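Sensor kinase citA (Klebsiella pneumoniae, PDB 1P0Z) senses citrate in the periplasm through the domain described here and, as a histidine kinase, probably phosphorylates CitB to induce the citrate-fermentation genes. Local coordinates at residues P68-I71 with G72-M75; L4-Q7 with V8-A12; D79-E82 with A83-A87; L34-I37 with K38-D42. One frame throughout, in Å; residues are numbered along the deposited sequence.

All four contacts are local, each within a single turn or helix of the periplasmic PAS domain of CitA. Contacts 1 and 3 border the citrate site: Met75 CE lies 3.6 Å from Ser80 OG, where the loop 68-75 meets the residues leading into helix 81-86, and both contacts contribute to the pocket that holds a small molybdenum oxide cluster. Contact 4 touches contact 1 by packing, with Ile71 CG2 at 4.2 Å from Leu34 CD1. Contact 2, at the start of helix 6-20, stands apart: its centre is about 26 Å from that of contact 1, and it binds the heptamolybdate instead.

Contact 1: residues P68-I71 with G72-M75; sequences PDEI and GKSM. With OMO (Mo(VI)(=O)(oh)2 cluster), chain N.
Glu70 and Lys73 close a type II beta turn, in which Lys73 N donates to Glu70 O across 3.1 Å, approaching from above the carbonyl, 48° out of its plane. Gly72 occupies the third position with phi at 97°, where a side chain would jam against the carbonyl of Ile71; this geometry calls for glycine.

Carbon contacts come from the long arm of Lys73. With CG anti to the carbonyl carbon (chi1 -67°) and the rest of the chain extended, it runs back over the turn and brings CE to 3.3 Å from Asp69 O. On the way, Lys73 CD passes 3.9 Å from Glu70 OE1.

Glu70 OE1 and Lys73 NZ are 4.7 Å apart and make no direct salt bridge. A water joins them, accepting from Lys73 NZ at 2.7 Å and donating a weak bond to Glu70 OE1. Glu70 OE1 also has a long, weak ion pair with Arg62. Lysine suits this exposed turn, its apolar chain lying along the backbone while the ammonium reaches the water.

Met75 touches the bound molybdenum oxide, its CB lying 3.5 Å from OM2; the cluster is hydrogen-bonded by Gly77, Arg94 and Arg103.

In the fold, the turn belongs to the loop between strand 62-64 and helix 81-86. Backbone hydrogen bonds of Gly72 and Lys73 with the citrate-binding Arg62 dock it on that strand.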
# COMPACT_ATOMS: atom_id res chain seq x y z
N PRO A 68 -10.47 10.47 1.96
CA PRO A 68 -9.77 11.67 2.41
C PRO A 68 -9.52 11.89 3.87
O PRO A 68 -8.44 12.38 4.26
CB PRO A 68 -10.55 12.83 1.75
CG PRO A 68 -11.89 12.24 1.51
CD PRO A 68 -11.61 10.82 1.09
N ASP A 69 -10.49 11.52 4.70
CA ASP A 69 -10.31 11.75 6.13
C ASP A 69 -9.24 10.89 6.79
O ASP A 69 -8.74 11.23 7.86
CB ASP A 69 -11.65 11.58 6.88
CG ASP A 69 -12.69 12.61 6.45
OD1 ASP A 69 -12.30 13.71 6.00
OD2 ASP A 69 -13.91 12.33 6.57
N GLU A 70 -8.89 9.77 6.14
CA GLU A 70 -7.88 8.87 6.68
C GLU A 70 -6.48 9.43 6.49
O GLU A 70 -5.54 8.98 7.14
CB GLU A 70 -7.97 7.51 5.99
CG GLU A 70 -9.33 6.88 6.06
CD GLU A 70 -9.65 6.32 7.43
OE1 GLU A 70 -9.18 6.86 8.44
OE2 GLU A 70 -10.41 5.32 7.48
N ILE A 71 -6.33 10.39 5.61
CA ILE A 71 -5.01 10.96 5.40
C ILE A 71 -4.64 11.76 6.65
O ILE A 71 -5.44 12.56 7.16
CB ILE A 71 -4.99 11.83 4.13
CG1 ILE A 71 -5.27 10.91 2.93
CG2 ILE A 71 -3.65 12.52 3.98
CD1 ILE A 71 -5.49 11.60 1.63
N GLY A 72 -3.44 11.52 7.18
CA GLY A 72 -3.02 12.20 8.39
C GLY A 72 -3.26 11.35 9.62
O GLY A 72 -2.78 11.70 10.71
N LYS A 73 -4.01 10.26 9.48
CA LYS A 73 -4.27 9.35 10.59
C LYS A 73 -3.33 8.15 10.47
O LYS A 73 -2.83 7.85 9.38
CB LYS A 73 -5.73 8.91 10.57
CG LYS A 73 -6.68 10.09 10.86
CD LYS A 73 -8.13 9.67 10.92
CE LYS A 73 -9.01 10.91 11.15
NZ LYS A 73 -10.46 10.57 11.05
N SER A 74 -3.08 7.48 11.59
CA SER A 74 -2.16 6.33 11.63
C SER A 74 -2.76 5.03 11.12
O SER A 74 -3.94 4.78 11.31
CB SER A 74 -1.69 6.11 13.07
OG SER A 74 -0.81 5.00 13.17
N MET A 75 -1.93 4.22 10.47
CA MET A 75 -2.34 2.88 10.01
C MET A 75 -2.22 2.04 11.28
O MET A 75 -1.11 1.73 11.72
CB MET A 75 -1.36 2.39 8.93
CG MET A 75 -1.53 3.18 7.62
SD MET A 75 -0.21 2.88 6.45
CE MET A 75 -0.70 1.21 5.79
OM1 OMO N . -6.53 -0.35 8.98
MO OMO N . -5.02 -0.78 7.95
OR1 OMO N . -4.90 -2.45 8.28
OM2 OMO N . -3.77 -0.08 8.95
O HOH W 1 -10.97 8.87 8.97

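Contact 2: residues L4-Q7 with V8-A12; sequences LHYQ and VGQRA. With MO7 (bis(mu4-oxo)-bis(mu3-oxo)-octakis(mu2-oxo)-dodecaoxo-heptamolybdenum (VI)), chain M.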
# COMPACT_ATOMS: atom_id res chain seq x y z
N LEU A 4 -5.08 -18.79 0.02
CA LEU A 4 -6.00 -17.71 0.32
C LEU A 4 -5.86 -16.73 -0.87
O LEU A 4 -5.02 -15.81 -0.84
CB LEU A 4 -5.64 -16.97 1.63
CG LEU A 4 -6.63 -15.84 1.98
CD1 LEU A 4 -8.07 -16.37 2.17
CD2 LEU A 4 -6.14 -15.12 3.24
N HIS A 5 -6.68 -16.96 -1.91
CA HIS A 5 -6.65 -16.15 -3.15
C HIS A 5 -5.22 -15.83 -3.54
O HIS A 5 -4.80 -14.68 -3.67
CB HIS A 5 -7.46 -14.88 -2.91
CG HIS A 5 -8.81 -15.18 -2.36
ND1 HIS A 5 -9.76 -15.79 -3.15
CD2 HIS A 5 -9.26 -15.06 -1.08
CE1 HIS A 5 -10.78 -16.03 -2.33
NE2 HIS A 5 -10.55 -15.61 -1.08
N TYR A 6 -4.48 -16.90 -3.78
CA TYR A 6 -3.06 -16.80 -4.11
C TYR A 6 -2.75 -15.83 -5.25
O TYR A 6 -1.88 -14.95 -5.09
CB TYR A 6 -2.55 -18.18 -4.49
CG TYR A 6 -1.11 -18.16 -4.92
CD1 TYR A 6 -0.11 -17.98 -4.00
CD2 TYR A 6 -0.78 -18.26 -6.29
CE1 TYR A 6 1.22 -17.87 -4.40
CE2 TYR A 6 0.56 -18.16 -6.69
CZ TYR A 6 1.53 -17.96 -5.74
OH TYR A 6 2.87 -17.86 -6.11
N GLN A 7 -3.44 -15.96 -6.38
CA GLN A 7 -3.15 -15.05 -7.49
C GLN A 7 -3.45 -13.61 -7.17
O GLN A 7 -2.73 -12.72 -7.61
CB GLN A 7 -3.90 -15.46 -8.77
CG GLN A 7 -3.35 -16.73 -9.40
CD GLN A 7 -3.78 -16.82 -10.89
OE1 GLN A 7 -3.56 -15.88 -11.66
NE2 GLN A 7 -4.41 -17.92 -11.28
N VAL A 8 -4.53 -13.36 -6.46
CA VAL A 8 -4.83 -11.97 -6.11
C VAL A 8 -3.70 -11.39 -5.24
O VAL A 8 -3.29 -10.26 -5.41
CB VAL A 8 -6.17 -11.89 -5.36
CG1 VAL A 8 -6.42 -10.46 -4.81
CG2 VAL A 8 -7.31 -12.31 -6.37
N GLY A 9 -3.25 -12.17 -4.25
CA GLY A 9 -2.19 -11.67 -3.38
C GLY A 9 -0.92 -11.37 -4.17
O GLY A 9 -0.28 -10.35 -3.92
N GLN A 10 -0.59 -12.22 -5.14
CA GLN A 10 0.62 -12.00 -5.94
C GLN A 10 0.49 -10.73 -6.77
O GLN A 10 1.46 -9.99 -6.89
CB GLN A 10 0.93 -13.23 -6.80
CG GLN A 10 1.36 -14.45 -5.97
CD GLN A 10 2.58 -14.16 -5.08
OE1 GLN A 10 3.67 -13.92 -5.58
NE2 GLN A 10 2.39 -14.16 -3.77
N ARG A 11 -0.70 -10.50 -7.33
CA ARG A 11 -0.98 -9.29 -8.12
C ARG A 11 -0.84 -8.06 -7.23
O ARG A 11 -0.23 -7.04 -7.61
CB ARG A 11 -2.42 -9.34 -8.71
CG ARG A 11 -2.52 -9.92 -10.12
CD ARG A 11 -2.06 -8.88 -11.19
NE ARG A 11 -3.04 -7.79 -11.34
CZ ARG A 11 -2.75 -6.55 -11.75
NH1 ARG A 11 -1.48 -6.22 -12.05
NH2 ARG A 11 -3.72 -5.64 -11.85
N ALA A 12 -1.36 -8.16 -6.01
CA ALA A 12 -1.28 -7.02 -5.10
C ALA A 12 0.17 -6.74 -4.72
O ALA A 12 0.60 -5.56 -4.66
CB ALA A 12 -2.09 -7.32 -3.82
MO1 MO7 M . -9.68 -19.24 -7.45
O1 MO7 M . -8.52 -19.73 -8.47
O2 MO7 M . -10.93 -18.46 -5.95
O3 MO7 M . -9.80 -17.39 -7.93
O4 MO7 M . -11.18 -19.82 -8.24
O5 MO7 M . -7.95 -18.32 -6.34
MO2 MO7 M . -12.86 -19.15 -6.63
O6 MO7 M . -13.91 -18.61 -5.49
O7 MO7 M . -12.61 -17.52 -7.53
O8 MO7 M . -13.90 -19.96 -7.80
MO3 MO7 M . -11.24 -16.42 -6.54
O9 MO7 M . -9.46 -15.99 -5.81
O10 MO7 M . -12.17 -15.97 -5.16
O11 MO7 M . -11.44 -15.07 -7.58
MO4 MO7 M . -7.99 -16.33 -7.06
O12 MO7 M . -7.01 -17.28 -8.42
O13 MO7 M . -8.36 -15.01 -8.16
O14 MO7 M . -6.67 -15.71 -6.05
MO5 MO7 M . -6.35 -18.90 -7.61
O15 MO7 M . -4.93 -18.26 -6.84
O16 MO7 M . -5.72 -19.66 -9.02
O17 MO7 M . -9.42 -20.54 -6.07
O18 MO7 M . -12.22 -20.65 -5.66
O19 MO7 M . -6.66 -20.45 -6.52
MO6 MO7 M . -10.78 -19.99 -4.46
MO7 MO7 M . -7.57 -19.93 -4.94
O20 MO7 M . -9.04 -19.28 -3.91
O21 MO7 M . -11.70 -19.25 -3.33
O22 MO7 M . -10.53 -21.60 -3.81
O23 MO7 M . -7.54 -21.57 -4.27
O24 MO7 M . -6.28 -19.14 -4.08
O HOH W 2 -0.66 -14.48 -2.55
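His5 and Gly9 form the first of three successive i to i+4 backbone bonds: Gly9 N meets His5 O at 3.0 Å, and Gln10 N and Arg11 N repeat the pattern onto Tyr6 O and Gln7 O. His5 is the N-cap residue, so the amides just after it have no preceding helical carbonyls to bind. The heptamolybdate takes up two of them, with Tyr6 N at 2.9 Å from its O24 and Gln7 N at 2.8 Å from its O15. This is the classic anion site at a helix N-terminus, where exposed N-H groups and the helix dipole probably both favour negative charge. His5 adds a ring nitrogen: ND1 donates to O9 of the cluster at 2.7 Å, and O9 lies in the ring plane. Gln7 NE2 reaches O16 at the tip of an extended chain. On another side of the helix, Tyr6 CG stands anti to the backbone N (chi1 176°), laying the ring over Gln10. Gln10 CG makes a CH-pi contact 3.8 Å from the ring centroid, and the amide runs almost parallel to the ring, their planes 8° apart. Val8 packs inward on Leu102 and Tyr123 of the sheet, while Arg11 turns away to a salt bridge with Asp49.

Contact 3: residues D79-E82 with A83-A87; sequences DSDE and ALINA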
# COMPACT_ATOMS: atom_id res chain seq x y z
N ASP A 79 -0.46 -4.68 10.73
CA ASP A 79 0.19 -5.57 9.77
C ASP A 79 1.16 -4.81 8.86
O ASP A 79 1.48 -5.28 7.76
CB ASP A 79 -0.86 -6.33 8.95
CG ASP A 79 -1.68 -5.43 7.98
OD1 ASP A 79 -1.81 -4.20 8.21
OD2 ASP A 79 -2.19 -5.97 6.95
N SER A 80 1.65 -3.67 9.32
CA SER A 80 2.57 -2.88 8.51
C SER A 80 3.99 -2.89 9.11
O SER A 80 4.93 -2.43 8.48
CB SER A 80 2.09 -1.42 8.41
OG SER A 80 0.83 -1.34 7.76
N ASP A 81 4.13 -3.45 10.32
CA ASP A 81 5.43 -3.42 10.98
C ASP A 81 6.57 -4.07 10.23
O ASP A 81 7.68 -3.52 10.19
CB ASP A 81 5.32 -4.06 12.36
CG ASP A 81 4.76 -3.09 13.39
OD1 ASP A 81 4.00 -2.17 12.99
OD2 ASP A 81 5.07 -3.25 14.60
N GLU A 82 6.30 -5.22 9.60
CA GLU A 82 7.40 -5.89 8.93
C GLU A 82 7.96 -5.09 7.76
O GLU A 82 9.16 -5.19 7.46
CB GLU A 82 7.02 -7.33 8.57
CG GLU A 82 6.71 -8.14 9.87
CD GLU A 82 7.82 -8.00 10.96
OE1 GLU A 82 9.04 -8.04 10.65
OE2 GLU A 82 7.45 -7.85 12.16
N ALA A 83 7.12 -4.29 7.11
CA ALA A 83 7.61 -3.46 6.02
C ALA A 83 8.28 -2.20 6.59
O ALA A 83 9.36 -1.81 6.14
CB ALA A 83 6.43 -3.04 5.10
N LEU A 84 7.63 -1.56 7.56
CA LEU A 84 8.15 -0.32 8.11
C LEU A 84 9.41 -0.46 8.93
O LEU A 84 10.30 0.42 8.89
CB LEU A 84 7.08 0.38 8.96
CG LEU A 84 5.93 0.99 8.13
CD1 LEU A 84 4.82 1.46 9.05
CD2 LEU A 84 6.48 2.13 7.22
N ILE A 85 9.50 -1.55 9.67
CA ILE A 85 10.66 -1.77 10.52
C ILE A 85 11.72 -2.65 9.91
O ILE A 85 12.93 -2.33 10.01
CB ILE A 85 10.19 -2.39 11.88
CG1 ILE A 85 9.22 -1.43 12.57
CG2 ILE A 85 11.40 -2.68 12.77
CD1 ILE A 85 8.58 -2.06 13.79
N ASN A 86 11.29 -3.73 9.24
CA ASN A 86 12.22 -4.69 8.69
C ASN A 86 12.36 -4.73 7.17
O ASN A 86 13.05 -5.57 6.62
CB ASN A 86 11.88 -6.06 9.28
CG ASN A 86 12.17 -6.11 10.76
OD1 ASN A 86 13.23 -5.61 11.18
ND2 ASN A 86 11.26 -6.68 11.58
N ALA A 87 11.73 -3.76 6.50
CA ALA A 87 11.81 -3.61 5.06
C ALA A 87 11.40 -4.84 4.25
O ALA A 87 11.91 -5.07 3.15
CB ALA A 87 13.24 -3.13 4.64
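Ser80 O receives the first turn of helix 81-86, accepting a bond from Leu84 N at 3.0 Å and a weak one from Ala83 N, and Ile85 N follows onto Asp81 O at 2.7 Å. This short helix packs beside the antiparallel sheet of the PAS domain, the fold that here forms the extracellular citrate sensor. Further on, Asn86 N makes a weak bond to Glu82 O, and Ala87 has a positive phi of 56°.

The inward side is mostly apolar. Leu84 CD1 rests 4.0 Å from Ser80 CB, one turn earlier, and Ser80, Ala83 and Leu84 all touch Ile118 on strand 115-124. The methyl group of Ala83 suits this close approach to the strand, while the branched end of Leu84 fills more of the interface. Ser80 keeps a polar tip in this buried place because its OG is hydrogen-bonded to the citrate-binding Lys105. Preceding it, Asp79 makes salt bridges to Lys105 and Arg103, which probably helps to position two citrate-binding residues.

The outward side mixes polar and apolar groups. Asp81 and Ile85 run next to each other, with Ile85 CD1 at 3.8 Å from Asp81 OD2.

Glu82 and Asn86, again one turn apart, run alongside each other in the same direction. The Glu82 chain bends at chi2 (-50°), swinging its carboxylate along the helix. Asn86 ND2 then donates to the syn side of Glu82 OE1 at 2.8 Å; the oxygen lies in the amide plane, but the nitrogen sits 27° out of the carboxylate plane.

Contact 4: residues L34-I37 with K38-D42; sequences LARI and KALID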
# COMPACT_ATOMS: atom_id res chain seq x y z
N LEU A 34 1.71 16.00 -0.22
CA LEU A 34 0.43 15.28 -0.38
C LEU A 34 -0.25 15.39 -1.73
O LEU A 34 -0.77 14.39 -2.25
CB LEU A 34 -0.57 15.71 0.71
CG LEU A 34 -0.09 15.52 2.16
CD1 LEU A 34 -1.25 15.86 3.08
CD2 LEU A 34 0.41 14.09 2.42
N ALA A 35 -0.27 16.59 -2.30
CA ALA A 35 -0.91 16.77 -3.61
C ALA A 35 -0.13 16.02 -4.67
O ALA A 35 -0.73 15.43 -5.59
CB ALA A 35 -0.96 18.26 -3.98
N ARG A 36 1.20 16.04 -4.56
CA ARG A 36 2.05 15.35 -5.53
C ARG A 36 1.79 13.82 -5.42
O ARG A 36 1.67 13.12 -6.44
CB ARG A 36 3.51 15.67 -5.26
CG ARG A 36 4.49 15.02 -6.22
CD ARG A 36 4.12 15.30 -7.68
NE ARG A 36 5.00 14.58 -8.60
CZ ARG A 36 4.67 14.26 -9.85
NH1 ARG A 36 3.47 14.59 -10.34
NH2 ARG A 36 5.54 13.62 -10.61
N ILE A 37 1.70 13.32 -4.19
CA ILE A 37 1.43 11.89 -3.99
C ILE A 37 0.07 11.53 -4.59
O ILE A 37 -0.07 10.52 -5.29
CB ILE A 37 1.47 11.54 -2.48
CG1 ILE A 37 2.91 11.70 -1.99
CG2 ILE A 37 0.99 10.08 -2.24
CD1 ILE A 37 3.07 11.60 -0.50
N LYS A 38 -0.93 12.37 -4.33
CA LYS A 38 -2.27 12.12 -4.89
C LYS A 38 -2.24 12.09 -6.42
O LYS A 38 -2.86 11.24 -7.06
CB LYS A 38 -3.24 13.22 -4.42
CG LYS A 38 -4.66 13.04 -4.93
CD LYS A 38 -5.51 14.25 -4.50
CE LYS A 38 -7.02 13.97 -4.52
NZ LYS A 38 -7.55 13.41 -5.77
N ALA A 39 -1.51 13.05 -7.02
CA ALA A 39 -1.40 13.10 -8.48
C ALA A 39 -0.74 11.84 -9.06
O ALA A 39 -1.06 11.41 -10.19
CB ALA A 39 -0.61 14.33 -8.90
N LEU A 40 0.18 11.26 -8.29
CA LEU A 40 0.86 10.05 -8.75
C LEU A 40 0.03 8.78 -8.54
O LEU A 40 -0.02 7.91 -9.41
CB LEU A 40 2.19 9.88 -8.00
CG LEU A 40 3.33 10.86 -8.29
CD1 LEU A 40 4.43 10.77 -7.20
CD2 LEU A 40 3.92 10.55 -9.68
N ILE A 41 -0.63 8.69 -7.40
CA ILE A 41 -1.39 7.48 -7.08
C ILE A 41 -2.78 7.39 -7.69
O ILE A 41 -3.20 6.32 -8.09
CB ILE A 41 -1.49 7.28 -5.56
CG1 ILE A 41 -0.08 7.25 -4.94
CG2 ILE A 41 -2.24 6.01 -5.26
CD1 ILE A 41 0.80 6.13 -5.41
N ASP A 42 -3.50 8.50 -7.76
CA ASP A 42 -4.85 8.44 -8.32
C ASP A 42 -4.93 7.74 -9.67
O ASP A 42 -5.80 6.91 -9.88
CB ASP A 42 -5.44 9.85 -8.50
CG ASP A 42 -6.07 10.41 -7.23
OD1 ASP A 42 -6.24 9.68 -6.22
OD2 ASP A 42 -6.43 11.61 -7.25
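Arg36 and Leu40 meet because Arg36 places CG anti to its own amide nitrogen (chi1 -179°) and then bends at chi2 (52°), which carries its guanidinium forward along the helix. Leu40 takes the other common helical arrangement, CG anti to the carbonyl carbon, and lifts CD2 over one face of that flat group. The methyl stands 3.6 Å above the guanidinium plane, displaced from its centre, and comes nearest Arg36 NH2. Arginine suits such a place: the face of its planar group accepts a methyl group while its N-H groups remain available for polar partners, here a salt bridge from NH2 to Glu24.

One residue on, Ile37 and Ile41 lie alongside each other and point the same way, with Ile37 CG2 at 4.1 Å from Ile41 CG1. Such beta-branched side chains present broad apolar surface on the buried side of the helix.

Regular i to i+4 backbone bonds join the two segments. Lys38 N reaches Leu34 O and Ala39 N reaches Ala35 O, both at 2.9 Å, while Ile41 N meets Ile37 O at 2.8 Å. On the surface Lys38 curls at its last torsion, so that NZ forms a salt bridge with Asp42 OD2 at 2.6 Å, meeting the oxygen at its syn lone pair. Asp42 OD1, the other oxygen, is hydrogen-bonded to Tyr64 OH.

Helix 34-47 packs against helix 23-30 and against the sheet: Ile37 touches Ala28 and Val29 of the helix and Leu63 of strand 62-64, and Ile41 packs on Ile53 and Val55 of strand 52-57.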